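Local coordinates for protein CghA (Chaetomium globosum, PDB 6KBC) that is a two-domain, mainly beta-sheet protein of the calycin clan, with very little helix, that holds the ligand WK1 in an internal pocket, at residues V256-S261 / Y267-N272; A239-F244 / V323-E328; A60-S65 / L196-D201. One frame throughout, in Å; residues are numbered along the deposited sequence.

Interaction 1. Residues V256-S261 / Y267-N272. With WK1 ((2S)-3-[(2S,4E)-4-[[(1R,2S,4aR,6S,8R,8aS)-2-[(E)-but-2-en-2-yl]-6,8-dimethyl-1,2,4a,5,6,7,8,8a-octahydronaphthalen-1-yl]-oxidanyl-methylidene]-3,5-bis(oxidanylidene)pyrrolidin-2-yl]-2-methyl-2-oxidanyl-propanoic acid), chain B.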
loop_
_atom_site.group_PDB
_atom_site.type_symbol
_atom_site.label_atom_id
_atom_site.label_comp_id
_atom_site.label_asym_id
_atom_site.label_seq_id
_atom_site.Cartn_x
_atom_site.Cartn_y
_atom_site.Cartn_z
ATOM N N VAL A 256 2.476 4.980 5.080
ATOM C CA VAL A 256 2.455 6.210 4.295
ATOM C C VAL A 256 1.946 5.891 2.908
ATOM O O VAL A 256 2.335 4.887 2.308
ATOM C CB VAL A 256 3.852 6.871 4.185
ATOM C CG1 VAL A 256 3.805 8.080 3.236
ATOM C CG2 VAL A 256 4.353 7.304 5.549
ATOM N N MET A 257 1.096 6.765 2.387
ATOM C CA MET A 257 0.822 6.840 0.954
ATOM C C MET A 257 0.908 8.325 0.638
ATOM O O MET A 257 0.012 9.076 1.035
ATOM C CB MET A 257 -0.551 6.261 0.603
ATOM C CG MET A 257 -0.828 6.145 -0.907
ATOM S SD MET A 257 0.535 5.698 -2.014
ATOM C CE MET A 257 0.539 3.959 -1.663
ATOM N N ARG A 258 2.008 8.754 0.005
ATOM C CA ARG A 258 2.237 10.159 -0.330
ATOM C C ARG A 258 2.258 10.325 -1.850
ATOM O O ARG A 258 2.991 9.611 -2.547
ATOM C CB ARG A 258 3.552 10.699 0.286
ATOM C CG ARG A 258 3.711 12.238 0.062
ATOM C CD ARG A 258 4.457 12.350 -1.258
ATOM N NE ARG A 258 5.853 11.925 -1.241
ATOM C CZ ARG A 258 6.473 11.395 -2.278
ATOM N NH1 ARG A 258 5.728 10.802 -3.212
ATOM N NH2 ARG A 258 7.779 11.174 -2.242
ATOM N N LEU A 259 1.505 11.311 -2.358
ATOM C CA LEU A 259 1.459 11.617 -3.783
ATOM C C LEU A 259 1.983 13.025 -4.017
ATOM O O LEU A 259 1.686 13.937 -3.245
ATOM C CB LEU A 259 0.048 11.547 -4.347
ATOM C CG LEU A 259 -0.604 10.168 -4.249
ATOM C CD1 LEU A 259 -2.066 10.311 -4.564
ATOM C CD2 LEU A 259 0.072 9.266 -5.264
ATOM N N VAL A 260 2.740 13.189 -5.094
ATOM C CA VAL A 260 3.094 14.500 -5.620
ATOM C C VAL A 260 2.499 14.599 -7.020
ATOM O O VAL A 260 2.738 13.725 -7.859
ATOM C CB VAL A 260 4.618 14.718 -5.637
ATOM C CG1 VAL A 260 4.957 16.121 -6.195
ATOM C CG2 VAL A 260 5.198 14.522 -4.226
ATOM N N SER A 261 1.729 15.657 -7.267
ATOM C CA SER A 261 0.965 15.761 -8.504
ATOM C C SER A 261 1.867 16.067 -9.705
ATOM O O SER A 261 3.093 16.226 -9.596
ATOM C CB SER A 261 -0.103 16.845 -8.369
ATOM O OG SER A 261 0.467 18.137 -8.595
ATOM N N TYR A 267 2.648 20.477 -8.540
ATOM C CA TYR A 267 3.254 19.482 -7.655
ATOM C C TYR A 267 2.582 19.487 -6.290
ATOM O O TYR A 267 3.235 19.542 -5.246
ATOM C CB TYR A 267 4.758 19.706 -7.526
ATOM C CG TYR A 267 5.463 19.540 -8.842
ATOM C CD1 TYR A 267 5.717 18.280 -9.346
ATOM C CD2 TYR A 267 5.852 20.644 -9.591
ATOM C CE1 TYR A 267 6.345 18.113 -10.552
ATOM C CE2 TYR A 267 6.490 20.487 -10.834
ATOM C CZ TYR A 267 6.733 19.221 -11.291
ATOM O OH TYR A 267 7.366 19.019 -12.493
ATOM N N GLN A 268 1.255 19.503 -6.305
ATOM C CA GLN A 268 0.498 19.330 -5.073
ATOM C C GLN A 268 1.037 18.132 -4.308
ATOM O O GLN A 268 1.314 17.080 -4.890
ATOM C CB GLN A 268 -0.987 19.124 -5.371
ATOM C CG GLN A 268 -1.704 20.416 -5.613
ATOM C CD GLN A 268 -3.147 20.223 -5.944
ATOM O OE1 GLN A 268 -3.613 19.092 -6.129
ATOM N NE2 GLN A 268 -3.883 21.329 -6.016
ATOM N N ASN A 269 1.212 18.325 -3.004
ATOM C CA ASN A 269 1.849 17.370 -2.106
ATOM C C ASN A 269 0.761 16.857 -1.175
ATOM O O ASN A 269 0.261 17.616 -0.336
ATOM C CB ASN A 269 2.969 18.068 -1.340
ATOM C CG ASN A 269 4.039 17.121 -0.847
ATOM O OD1 ASN A 269 3.906 15.899 -0.915
ATOM N ND2 ASN A 269 5.117 17.689 -0.335
ATOM N N THR A 270 0.359 15.599 -1.347
ATOM C CA THR A 270 -0.729 15.044 -0.547
ATOM C C THR A 270 -0.311 13.709 0.057
ATOM O O THR A 270 0.576 13.017 -0.459
ATOM C CB THR A 270 -2.017 14.869 -1.372
ATOM O OG1 THR A 270 -1.809 13.913 -2.419
ATOM C CG2 THR A 270 -2.439 16.205 -2.006
ATOM N N VAL A 271 -0.983 13.327 1.147
ATOM C CA VAL A 271 -0.567 12.139 1.883
ATOM C C VAL A 271 -1.713 11.628 2.741
ATOM O O VAL A 271 -2.515 12.397 3.275
ATOM C CB VAL A 271 0.691 12.420 2.748
ATOM C CG1 VAL A 271 0.353 13.303 3.938
ATOM C CG2 VAL A 271 1.323 11.129 3.221
ATOM N N ASN A 272 -1.762 10.319 2.896
ATOM C CA ASN A 272 -2.552 9.692 3.945
ATOM C C ASN A 272 -1.584 8.787 4.693
ATOM O O ASN A 272 -1.113 7.797 4.134
ATOM C CB ASN A 272 -3.720 8.920 3.348
ATOM C CG ASN A 272 -4.740 8.551 4.392
ATOM O OD1 ASN A 272 -4.418 7.836 5.347
ATOM N ND2 ASN A 272 -5.954 9.094 4.266
HETATM O O WK1 B . 3.407 -4.739 -10.951
HETATM C C17 WK1 B . 3.573 -4.734 -9.758
HETATM O O1 WK1 B . 3.802 -5.734 -9.139
HETATM C C19 WK1 B . 3.512 -3.468 -9.006
HETATM O O2 WK1 B . 3.382 -2.361 -9.831
HETATM C C18 WK1 B . 4.804 -3.277 -8.273
HETATM C C20 WK1 B . 2.286 -3.626 -8.150
HETATM C C22 WK1 B . 2.269 -2.638 -7.056
HETATM N N WK1 B . 1.248 -2.767 -6.034
HETATM C C21 WK1 B . 0.707 -1.577 -5.793
HETATM O O5 WK1 B . -0.229 -1.401 -4.890
HETATM C C23 WK1 B . 2.174 -1.240 -7.412
HETATM O O4 WK1 B . 2.899 -0.629 -8.327
HETATM C C24 WK1 B . 1.233 -0.500 -6.645
HETATM C C16 WK1 B . 0.937 0.926 -6.739
HETATM O O3 WK1 B . 1.594 1.611 -7.593
HETATM C C9 WK1 B . 0.017 1.563 -5.785
HETATM C C8 WK1 B . 0.989 1.836 -4.602
HETATM C C12 WK1 B . 2.030 0.794 -4.248
HETATM C C13 WK1 B . 1.845 -0.104 -3.306
HETATM C C90 WK1 B . 2.887 -1.121 -2.986
HETATM C C14 WK1 B . 3.324 0.762 -4.979
HETATM C C7 WK1 B . 1.757 3.109 -4.793
HETATM C C6 WK1 B . 1.100 4.209 -5.047
HETATM C C3 WK1 B . -0.343 4.068 -5.414
HETATM C C4 WK1 B . -0.628 2.853 -6.273
HETATM C C5 WK1 B . -2.134 2.681 -6.308
HETATM C C11 WK1 B . -2.507 1.616 -7.290
HETATM C C2 WK1 B . -1.026 5.305 -5.936
HETATM C C1 WK1 B . -2.484 5.076 -5.697
HETATM C C10 WK1 B . -3.360 6.261 -5.937
HETATM C C WK1 B . -2.910 3.952 -6.592
#

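Interaction 2. Residues A239-F244 / V323-E328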
loop_
_atom_site.group_PDB
_atom_site.type_symbol
_atom_site.label_atom_id
_atom_site.label_comp_id
_atom_site.label_asym_id
_atom_site.label_seq_id
_atom_site.Cartn_x
_atom_site.Cartn_y
_atom_site.Cartn_z
ATOM N N ALA A 239 -0.121 12.268 -11.162
ATOM C CA ALA A 239 0.992 12.264 -10.220
ATOM C C ALA A 239 2.331 12.200 -10.944
ATOM O O ALA A 239 2.440 11.647 -12.044
ATOM C CB ALA A 239 0.892 11.072 -9.242
ATOM N N THR A 240 3.363 12.759 -10.303
ATOM C CA THR A 240 4.747 12.527 -10.717
ATOM C C THR A 240 5.506 11.656 -9.731
ATOM O O THR A 240 6.611 11.199 -10.049
ATOM C CB THR A 240 5.514 13.847 -10.896
ATOM O OG1 THR A 240 5.336 14.678 -9.739
ATOM C CG2 THR A 240 5.006 14.597 -12.140
ATOM N N ASP A 241 4.931 11.398 -8.561
ATOM C CA ASP A 241 5.631 10.684 -7.506
ATOM C C ASP A 241 4.606 10.026 -6.597
ATOM O O ASP A 241 3.621 10.659 -6.205
ATOM C CB ASP A 241 6.528 11.637 -6.710
ATOM C CG ASP A 241 7.707 10.935 -6.067
ATOM O OD1 ASP A 241 7.479 10.041 -5.222
ATOM O OD2 ASP A 241 8.859 11.253 -6.424
ATOM N N ALA A 242 4.840 8.764 -6.266
ATOM C CA ALA A 242 4.010 8.069 -5.293
ATOM C C ALA A 242 4.945 7.313 -4.367
ATOM O O ALA A 242 5.881 6.660 -4.833
ATOM C CB ALA A 242 3.020 7.114 -5.972
ATOM N N LEU A 243 4.724 7.432 -3.062
ATOM C CA LEU A 243 5.546 6.734 -2.081
ATOM C C LEU A 243 4.648 5.932 -1.152
ATOM O O LEU A 243 3.851 6.513 -0.407
ATOM C CB LEU A 243 6.387 7.707 -1.265
ATOM C CG LEU A 243 7.081 7.041 -0.062
ATOM C CD1 LEU A 243 8.119 6.046 -0.533
ATOM C CD2 LEU A 243 7.709 8.109 0.822
ATOM N N PHE A 244 4.786 4.611 -1.195
ATOM C CA PHE A 244 4.203 3.716 -0.195
ATOM C C PHE A 244 5.248 3.391 0.859
ATOM O O PHE A 244 6.390 3.083 0.519
ATOM C CB PHE A 244 3.721 2.407 -0.825
ATOM C CG PHE A 244 3.208 1.401 0.196
ATOM C CD1 PHE A 244 1.888 1.437 0.617
ATOM C CD2 PHE A 244 4.054 0.441 0.741
ATOM C CE1 PHE A 244 1.404 0.517 1.574
ATOM C CE2 PHE A 244 3.589 -0.484 1.693
ATOM C CZ PHE A 244 2.264 -0.436 2.111
ATOM N N VAL A 323 18.934 6.947 -2.034
ATOM C CA VAL A 323 19.325 5.794 -1.238
ATOM C C VAL A 323 18.256 5.452 -0.217
ATOM O O VAL A 323 18.405 4.480 0.529
ATOM C CB VAL A 323 20.685 6.060 -0.560
ATOM C CG1 VAL A 323 21.799 6.305 -1.665
ATOM C CG2 VAL A 323 20.596 7.236 0.376
ATOM N N GLY A 324 17.174 6.213 -0.174
ATOM C CA GLY A 324 16.124 5.970 0.798
ATOM C C GLY A 324 15.272 7.214 0.942
ATOM O O GLY A 324 15.331 8.122 0.117
ATOM N N TYR A 325 14.496 7.228 2.008
ATOM C CA TYR A 325 13.603 8.334 2.295
ATOM C C TYR A 325 13.728 8.683 3.763
ATOM O O TYR A 325 13.877 7.796 4.612
ATOM C CB TYR A 325 12.142 7.973 1.995
ATOM C CG TYR A 325 11.639 8.401 0.635
ATOM C CD1 TYR A 325 11.120 9.678 0.440
ATOM C CD2 TYR A 325 11.636 7.512 -0.440
ATOM C CE1 TYR A 325 10.644 10.074 -0.811
ATOM C CE2 TYR A 325 11.156 7.883 -1.678
ATOM C CZ TYR A 325 10.651 9.169 -1.854
ATOM O OH TYR A 325 10.171 9.549 -3.090
ATOM N N ARG A 326 13.643 9.968 4.063
ATOM C CA ARG A 326 13.440 10.428 5.424
ATOM C C ARG A 326 11.958 10.696 5.612
ATOM O O ARG A 326 11.324 11.293 4.738
ATOM C CB ARG A 326 14.257 11.688 5.710
ATOM C CG ARG A 326 13.992 12.296 7.090
ATOM C CD ARG A 326 15.126 13.267 7.433
ATOM N NE ARG A 326 16.381 12.525 7.507
ATOM C CZ ARG A 326 17.587 13.027 7.265
ATOM N NH1 ARG A 326 17.734 14.309 6.952
ATOM N NH2 ARG A 326 18.654 12.238 7.346
ATOM N N LEU A 327 11.404 10.212 6.729
ATOM C CA LEU A 327 10.034 10.493 7.143
ATOM C C LEU A 327 10.085 11.283 8.434
ATOM O O LEU A 327 10.573 10.781 9.455
ATOM C CB LEU A 327 9.224 9.215 7.395
ATOM C CG LEU A 327 9.002 8.264 6.234
ATOM C CD1 LEU A 327 8.090 7.120 6.717
ATOM C CD2 LEU A 327 8.403 9.017 5.065
ATOM N N GLU A 328 9.555 12.494 8.407
ATOM C CA GLU A 328 9.472 13.318 9.602
ATOM C C GLU A 328 7.998 13.502 9.927
ATOM O O GLU A 328 7.279 14.171 9.183
ATOM C CB GLU A 328 10.159 14.656 9.393
ATOM C CG GLU A 328 10.029 15.621 10.549
ATOM C CD GLU A 328 10.315 17.019 10.063
ATOM O OE1 GLU A 328 11.435 17.496 10.293
ATOM O OE2 GLU A 328 9.425 17.617 9.415
HETATM O O HOH W 1 9.345 7.946 -4.967
#

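Interaction 3. Residues A60-S65 / L196-D201. With WK1 ((2S)-3-[(2S,4E)-4-[[(1R,2S,4aR,6S,8R,8aS)-2-[(E)-but-2-en-2-yl]-6,8-dimethyl-1,2,4a,5,6,7,8,8a-octahydronaphthalen-1-yl]-oxidanyl-methylidene]-3,5-bis(oxidanylidene)pyrrolidin-2-yl]-2-methyl-2-oxidanyl-propanoic acid), chain B.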
loop_
_atom_site.group_PDB
_atom_site.type_symbol
_atom_site.label_atom_id
_atom_site.label_comp_id
_atom_site.label_asym_id
_atom_site.label_seq_id
_atom_site.Cartn_x
_atom_site.Cartn_y
_atom_site.Cartn_z
ATOM N N ALA A 60 12.240 -11.258 4.934
ATOM C CA ALA A 60 11.281 -11.623 3.909
ATOM C C ALA A 60 10.219 -10.541 3.856
ATOM O O ALA A 60 9.971 -9.843 4.843
ATOM C CB ALA A 60 10.640 -12.992 4.175
ATOM N N ALA A 61 9.611 -10.399 2.690
ATOM C CA ALA A 61 8.574 -9.403 2.507
ATOM C C ALA A 61 7.645 -9.910 1.425
ATOM O O ALA A 61 8.062 -10.614 0.502
ATOM C CB ALA A 61 9.159 -8.028 2.117
ATOM N N PHE A 62 6.383 -9.528 1.533
ATOM C CA PHE A 62 5.386 -10.014 0.599
ATOM C C PHE A 62 4.305 -8.959 0.481
ATOM O O PHE A 62 3.896 -8.373 1.478
ATOM C CB PHE A 62 4.761 -11.344 1.073
ATOM C CG PHE A 62 3.702 -11.867 0.142
ATOM C CD1 PHE A 62 4.045 -12.681 -0.917
ATOM C CD2 PHE A 62 2.371 -11.520 0.317
ATOM C CE1 PHE A 62 3.083 -13.138 -1.800
ATOM C CE2 PHE A 62 1.392 -11.985 -0.555
ATOM C CZ PHE A 62 1.752 -12.789 -1.617
ATOM N N THR A 63 3.831 -8.737 -0.733
ATOM C CA THR A 63 2.718 -7.823 -0.898
ATOM C C THR A 63 1.920 -8.268 -2.110
ATOM O O THR A 63 2.479 -8.761 -3.093
ATOM C CB THR A 63 3.184 -6.364 -1.040
ATOM O OG1 THR A 63 2.048 -5.488 -0.978
ATOM C CG2 THR A 63 3.941 -6.138 -2.354
ATOM N N VAL A 64 0.610 -8.128 -2.007
ATOM C CA VAL A 64 -0.289 -8.385 -3.117
ATOM C C VAL A 64 -1.278 -7.235 -3.168
ATOM O O VAL A 64 -1.776 -6.782 -2.129
ATOM C CB VAL A 64 -1.005 -9.750 -2.961
ATOM C CG1 VAL A 64 -1.734 -9.830 -1.620
ATOM C CG2 VAL A 64 -1.951 -9.994 -4.111
ATOM N N SER A 65 -1.530 -6.733 -4.366
ATOM C CA SER A 65 -2.600 -5.776 -4.584
ATOM C C SER A 65 -3.608 -6.443 -5.500
ATOM O O SER A 65 -3.249 -6.892 -6.593
ATOM C CB SER A 65 -2.078 -4.463 -5.192
ATOM O OG SER A 65 -1.348 -3.732 -4.221
ATOM N N LEU A 196 3.667 -19.888 2.085
ATOM C CA LEU A 196 3.516 -19.734 0.654
ATOM C C LEU A 196 4.559 -20.579 -0.051
ATOM O O LEU A 196 5.662 -20.782 0.462
ATOM C CB LEU A 196 3.682 -18.252 0.227
ATOM C CG LEU A 196 2.546 -17.285 0.564
ATOM C CD1 LEU A 196 3.049 -15.862 0.368
ATOM C CD2 LEU A 196 1.346 -17.535 -0.321
ATOM N N THR A 197 4.203 -21.044 -1.246
ATOM C CA THR A 197 5.130 -21.764 -2.103
ATOM C C THR A 197 5.146 -21.087 -3.459
ATOM O O THR A 197 4.091 -20.906 -4.077
ATOM C CB THR A 197 4.744 -23.244 -2.238
ATOM O OG1 THR A 197 4.666 -23.817 -0.933
ATOM C CG2 THR A 197 5.783 -23.997 -3.052
ATOM N N PHE A 198 6.342 -20.696 -3.899
ATOM C CA PHE A 198 6.550 -20.001 -5.160
ATOM C C PHE A 198 7.323 -20.904 -6.106
ATOM O O PHE A 198 8.284 -21.568 -5.698
ATOM C CB PHE A 198 7.356 -18.710 -4.977
ATOM C CG PHE A 198 6.719 -17.702 -4.062
ATOM C CD1 PHE A 198 6.797 -17.848 -2.688
ATOM C CD2 PHE A 198 6.097 -16.572 -4.577
ATOM C CE1 PHE A 198 6.239 -16.907 -1.842
ATOM C CE2 PHE A 198 5.535 -15.634 -3.738
ATOM C CZ PHE A 198 5.603 -15.805 -2.368
ATOM N N HIS A 199 6.930 -20.907 -7.368
ATOM C CA HIS A 199 7.653 -21.653 -8.385
ATOM C C HIS A 199 8.620 -20.698 -9.072
ATOM O O HIS A 199 8.201 -19.682 -9.636
ATOM C CB HIS A 199 6.674 -22.326 -9.350
ATOM C CG HIS A 199 5.743 -23.289 -8.661
ATOM N ND1 HIS A 199 4.721 -22.877 -7.828
ATOM C CD2 HIS A 199 5.703 -24.644 -8.655
ATOM C CE1 HIS A 199 4.086 -23.933 -7.350
ATOM N NE2 HIS A 199 4.659 -25.017 -7.840
ATOM N N ILE A 200 9.907 -21.000 -8.981
ATOM C CA ILE A 200 10.967 -20.136 -9.571
ATOM C C ILE A 200 11.379 -20.729 -10.918
ATOM O O ILE A 200 11.721 -21.911 -10.956
ATOM C CB ILE A 200 12.166 -20.082 -8.614
ATOM C CG1 ILE A 200 11.741 -19.972 -7.147
ATOM C CG2 ILE A 200 13.141 -18.991 -9.019
ATOM C CD1 ILE A 200 11.252 -18.607 -6.743
ATOM N N ASP A 201 11.351 -19.921 -11.974
ATOM C CA ASP A 201 11.772 -20.400 -13.314
ATOM C C ASP A 201 13.256 -20.786 -13.281
ATOM O O ASP A 201 14.081 -19.874 -13.175
ATOM C CB ASP A 201 11.440 -19.375 -14.390
ATOM C CG ASP A 201 9.953 -19.237 -14.656
ATOM O OD1 ASP A 201 9.164 -19.650 -13.788
ATOM O OD2 ASP A 201 9.596 -18.714 -15.728
HETATM O O WK1 B . 3.407 -4.739 -10.951
HETATM C C17 WK1 B . 3.573 -4.734 -9.758
HETATM O O1 WK1 B . 3.802 -5.734 -9.139
HETATM C C19 WK1 B . 3.512 -3.468 -9.006
HETATM O O2 WK1 B . 3.382 -2.361 -9.831
HETATM C C18 WK1 B . 4.804 -3.277 -8.273
HETATM C C20 WK1 B . 2.286 -3.626 -8.150
HETATM C C22 WK1 B . 2.269 -2.638 -7.056
HETATM N N WK1 B . 1.248 -2.767 -6.034
HETATM C C21 WK1 B . 0.707 -1.577 -5.793
HETATM O O5 WK1 B . -0.229 -1.401 -4.890
HETATM C C23 WK1 B . 2.174 -1.240 -7.412
HETATM O O4 WK1 B . 2.899 -0.629 -8.327
HETATM C C24 WK1 B . 1.233 -0.500 -6.645
HETATM C C16 WK1 B . 0.937 0.926 -6.739
HETATM O O3 WK1 B . 1.594 1.611 -7.593
HETATM C C9 WK1 B . 0.017 1.563 -5.785
HETATM C C8 WK1 B . 0.989 1.836 -4.602
HETATM C C12 WK1 B . 2.030 0.794 -4.248
HETATM C C13 WK1 B . 1.845 -0.104 -3.306
HETATM C C90 WK1 B . 2.887 -1.121 -2.986
HETATM C C14 WK1 B . 3.324 0.762 -4.979
HETATM C C7 WK1 B . 1.757 3.109 -4.793
HETATM C C6 WK1 B . 1.100 4.209 -5.047
HETATM C C3 WK1 B . -0.343 4.068 -5.414
HETATM C C4 WK1 B . -0.628 2.853 -6.273
HETATM C C5 WK1 B . -2.134 2.681 -6.308
HETATM C C11 WK1 B . -2.507 1.616 -7.290
HETATM C C2 WK1 B . -1.026 5.305 -5.936
HETATM C C1 WK1 B . -2.484 5.076 -5.697
HETATM C C10 WK1 B . -3.360 6.261 -5.937
HETATM C C WK1 B . -2.910 3.952 -6.592
#

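Interaction 1. Residues V256-S261 / Y267-N272
Y267 meets the end of strand 252-261 where the chain returns from the loop 262-266: Y267 CB lies 3.8 Å from V260 CG1, and that methyl sits at the edge of the phenol ring, whose OH is bonded to D395. Next comes Q268. Its carbonyl O accepts the amide of S261, lying in the carbonyl plane, while its own N makes only a weak bond to S261 OG, bent to 124° at the hydrogen. The serine torsion (chi1 82°) turns OG back toward Q268. N269 stands opposite V260 as a non-hydrogen-bonded pair. N269 OD1 touches V260 CG2 and comes 3.6 Å from R258 CD, although its hydrogen bond goes to S288. T270 and L259 then form a hydrogen-bonded pair; T270 N reaches L259 O at 2.9 Å, almost straight at 177°. T270 OG1 lies against L259 CB and is satisfied by the carbonyl of V177. V271 pairs with R258; V271 CG2 lies 3.7 Å from R258 CB, with V256 CG1 touching the same methyl. Beyond this the arginine chain bends so that V260 CG2 lies over one face of the guanidinium, toward its rim; the group is salt-bridged to D241. N272 closes the run, exchanging two backbone bonds with M257 while its ND2 is held by the carbonyls of E174 and E176. M257, bent at both chi2 and chi3, brings M257 SD 3.4 Å from WK1 C6. This is an antiparallel beta hairpin, one strand of which contributes a thioether to the wall of the ligand pocket.

Interaction 2. Residues A239-F244 / V323-E328
A single water joins D241 to Y325 among buried residues, bridging the carboxylate and the phenol of two strands that run steeply across each other. It donates to D241 OD1 at 2.8 Å and lies 2.6 Å from Y325 OH. The strand axes pass 10.5 Å apart at 75°, so side chains and the water, not backbone pairing, span the gap.

Beside the water the contact turns greasy. L243 reaches in from strand 239-249 and puts L243 CD2 squarely over one face of the Y325 ring, 3.8 Å from the centroid and only 11° off the normal, a textbook CH-pi contact. L243 CD1 rests on the same ring nearer its rim, 3.7 Å from Y325 CE2, so both methyls lie on the ring. With CG anti to the backbone nitrogen (chi1 170°), the leucine sends both methyls out over the ring, running antiparallel to the tyrosine side chain. L327, the next residue on the tyrosine's side of its strand, adds a looser touch, L327 CD2 lying 4.4 Å from L243 CD2.

D241 sits just after a corner in the chain, where it and T240 both face V260 in a classic beta bulge. Its carboxylate plane stands nearly perpendicular to the tyrosine ring. The carboxylate is salt-bridged to R258, K307 and R319, and K307 also bonds the Y325 hydroxyl. A242 and F244, on this strand too, touch WK1.

One tyrosine therefore serves two environments, one face packed by leucine methyls and its hydroxyl drawn into a buried charge network. With three cationic partners, D241 is probably kept ionised despite its burial, and the water and K307 both tie the phenol to that network.

Interaction 3. Residues A60-S65 / L196-D201
L196 and F62 make the main apolar contact, a CH-pi interaction. L196 CD1 stands over one face of the F62 phenyl ring, 3.7 Å from its centroid and 22° off the normal. It is offset toward the rim, so the ring atom nearest to L196 CD1 is F62 CE1 at 3.5 Å. The leucine chain runs roughly perpendicular to the phenylalanine side chain. F62 reaches across from strand 60-69 with CG anti to the backbone nitrogen (chi1 179°).

The aromatic contact is smaller. F198 CZ comes to 3.7 Å from F62 CE1, and F62 CE1 in turn lies at the edge of the F198 ring, near its plane. F198 also makes edge-to-face contacts with W85 and W91, while I81, I154 and L158 pack around F62, so the pair belongs to a larger hydrophobic cluster between strands of the N-terminal region.

Polar chemistry appears further along strand 60-69, directed at the ligand. S65 OG donates to WK1 O5 at 2.7 Å. H94, N82, K352 and N364 supply further hydrogen bonds to WK1.

Strand 60-69 thus has a double duty: F62 packs it against strand 181-200 beside the pocket, and S65 adds a directed bond to the ligand. Between the two segments cohesion comes from hydrophobic burial, CH-pi and van der Waals contact.

In the fold
Interactions 1 and 2 share a neighbourhood, their centres about 9 Å apart: strands 239-249 and 252-261 are sheet neighbours, and R258 of the hairpin reaches the buried charges of interaction 2. Interaction 3 lies in the N-terminal part, about 28 Å from interaction 1 between centres and across the middle of the chain, yet all three include residues that touch WK1. Interactions 2 and 3 are buried and rely on side chains, the former mixing charge, water and CH-pi contact, the latter purely apolar between its segments. Interaction 1 is partly exposed at the Y267-Q268 end and is held mainly by backbone hydrogen bonds, as befits adjacent strands of a sheet.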